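PDB 3O66: glycine betaine/carnitine/choline ABC transporter from Staphylococcus aureus subsp. aureus Mu50, which probably captures compatible solutes such as glycine betaine, carnitine or choline and delivers them to an ABC importer for uptake into the cell. Local coordinates for residues H55-I59 and K101-T105. Residues are numbered along the deposited sequence; the frame is centred on the assembly and turned at random.
Sequences HNALI and KFDQT
H55 drives the edge of its imidazole into the face of F102, a T-shaped pair tying helix 51-60 to the junction of helix 87-102 and edge strand 104-106 in one lobe of a periplasmic-binding-protein fold. The ring centroids lie 4.5 Å apart and the planes meet at 65°. Phenylalanine suits its place by offering two broad apolar faces: CE1 of H55 sits over the middle of one, 3.4 Å from CZ of F102, and CB of K101 covers the other. With CG of H55 anti to the backbone N (chi1 177°), the end of the side chain, not its first bond, approaches the phenyl. Histidine offers a polarised C-H to the aromatic face and still keeps a nitrogen for water: ND1 of H55 lies 2.8 Å from a water that donates to OE1 of Q104, also 2.8 Å away. One helical turn on, I59 sets CG1 over one face of the imidazole, near its rim; its unbranched CG1-CD1 arm bridges both rings, CD1 meeting the phenyl obliquely, 3.7 Å from CD1 of F102. Buried L58 gives aliphatic carbon to V225 and T227 as well as to Q104. Q104, extended beyond CG (chi2 170°), passes the same two residues, and its amide nitrogen sits between two carbons: CB of L58, 3.6 Å from NE2 above one side of the amide plane, and CD1 of I59, 3.5 Å from NE2 and tilted off the other.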
loop_
_atom_site.group_PDB
_atom_site.type_symbol
_atom_site.label_atom_id
_atom_site.label_comp_id
_atom_site.label_asym_id
_atom_site.label_seq_id
_atom_site.Cartn_x
_atom_site.Cartn_y
_atom_site.Cartn_z
ATOM N N HIS A 55 -7.523 -10.212 8.273
ATOM C CA HIS A 55 -7.172 -11.626 8.190
ATOM C C HIS A 55 -8.148 -12.481 8.986
ATOM O O HIS A 55 -8.649 -13.507 8.490
ATOM C CB HIS A 55 -5.754 -11.851 8.716
ATOM C CG HIS A 55 -5.340 -13.292 8.736
ATOM N ND1 HIS A 55 -5.192 -14.039 7.580
ATOM C CD2 HIS A 55 -5.041 -14.121 9.763
ATOM C CE1 HIS A 55 -4.823 -15.268 7.901
ATOM N NE2 HIS A 55 -4.728 -15.345 9.219
ATOM N N ASN A 56 -8.390 -12.067 10.227
ATOM C CA ASN A 56 -9.272 -12.787 11.113
ATOM C C ASN A 56 -10.686 -12.853 10.550
ATOM O O ASN A 56 -11.329 -13.905 10.652
ATOM C CB ASN A 56 -9.211 -12.229 12.544
ATOM C CG ASN A 56 -7.894 -12.554 13.230
ATOM O OD1 ASN A 56 -7.284 -13.603 12.968
ATOM N ND2 ASN A 56 -7.467 -11.686 14.143
ATOM N N ALA A 57 -11.156 -11.771 9.930
ATOM C CA ALA A 57 -12.436 -11.824 9.242
ATOM C C ALA A 57 -12.508 -12.944 8.176
ATOM O O ALA A 57 -13.502 -13.658 8.101
ATOM C CB ALA A 57 -12.792 -10.462 8.615
ATOM N N LEU A 58 -11.485 -13.065 7.330
ATOM C CA LEU A 58 -11.506 -14.110 6.297
ATOM C C LEU A 58 -11.440 -15.497 6.928
ATOM O O LEU A 58 -12.181 -16.418 6.533
ATOM C CB LEU A 58 -10.380 -13.913 5.250
ATOM C CG LEU A 58 -10.782 -13.092 3.998
ATOM C CD1 LEU A 58 -11.287 -11.692 4.361
ATOM C CD2 LEU A 58 -9.633 -12.964 3.010
ATOM N N ILE A 59 -10.582 -15.626 7.936
ATOM C CA ILE A 59 -10.384 -16.904 8.593
ATOM C C ILE A 59 -11.675 -17.333 9.311
ATOM O O ILE A 59 -12.019 -18.507 9.332
ATOM C CB ILE A 59 -9.182 -16.845 9.577
ATOM C CG1 ILE A 59 -7.852 -16.826 8.805
ATOM C CG2 ILE A 59 -9.242 -17.991 10.601
ATOM C CD1 ILE A 59 -7.661 -17.919 7.758
ATOM N N LYS A 101 -1.494 -22.488 4.025
ATOM C CA LYS A 101 -1.921 -22.295 5.412
ATOM C C LYS A 101 -3.383 -21.923 5.546
ATOM O O LYS A 101 -4.020 -22.315 6.512
ATOM C CB LYS A 101 -1.055 -21.243 6.114
ATOM C CG LYS A 101 0.357 -21.727 6.385
ATOM C CD LYS A 101 1.060 -20.835 7.424
ATOM C CE LYS A 101 2.409 -21.428 7.809
ATOM N NZ LYS A 101 3.265 -20.466 8.574
ATOM N N PHE A 102 -3.907 -21.152 4.593
ATOM C CA PHE A 102 -5.230 -20.540 4.753
ATOM C C PHE A 102 -6.212 -20.813 3.618
ATOM O O PHE A 102 -7.340 -20.270 3.639
ATOM C CB PHE A 102 -5.076 -19.008 4.843
ATOM C CG PHE A 102 -4.084 -18.538 5.878
ATOM C CD1 PHE A 102 -4.158 -18.986 7.193
ATOM C CD2 PHE A 102 -3.116 -17.592 5.536
ATOM C CE1 PHE A 102 -3.246 -18.525 8.163
ATOM C CE2 PHE A 102 -2.224 -17.114 6.475
ATOM C CZ PHE A 102 -2.283 -17.585 7.800
ATOM N N ASP A 103 -5.794 -21.595 2.614
ATOM C CA ASP A 103 -6.658 -21.878 1.459
ATOM C C ASP A 103 -7.177 -20.577 0.821
ATOM O O ASP A 103 -8.393 -20.413 0.561
ATOM C CB ASP A 103 -7.834 -22.791 1.859
ATOM C CG ASP A 103 -8.636 -23.266 0.654
ATOM O OD1 ASP A 103 -8.012 -23.502 -0.414
ATOM O OD2 ASP A 103 -9.880 -23.417 0.789
ATOM N N GLN A 104 -6.247 -19.641 0.617
ATOM C CA GLN A 104 -6.574 -18.326 0.051
ATOM C C GLN A 104 -5.617 -17.984 -1.078
ATOM O O GLN A 104 -4.451 -18.405 -1.091
ATOM C CB GLN A 104 -6.506 -17.227 1.105
ATOM C CG GLN A 104 -7.568 -17.349 2.220
ATOM C CD GLN A 104 -7.330 -16.380 3.377
ATOM O OE1 GLN A 104 -6.509 -15.464 3.281
ATOM N NE2 GLN A 104 -8.035 -16.601 4.489
ATOM N N THR A 105 -6.122 -17.180 -2.008
ATOM C CA THR A 105 -5.321 -16.682 -3.099
ATOM C C THR A 105 -4.902 -15.254 -2.766
ATOM O O THR A 105 -5.757 -14.341 -2.635
ATOM C CB THR A 105 -6.098 -16.748 -4.413
ATOM O OG1 THR A 105 -6.300 -18.127 -4.761
ATOM C CG2 THR A 105 -5.346 -16.018 -5.550
HETATM O O HOH W 1 -6.592 -13.496 5.255
#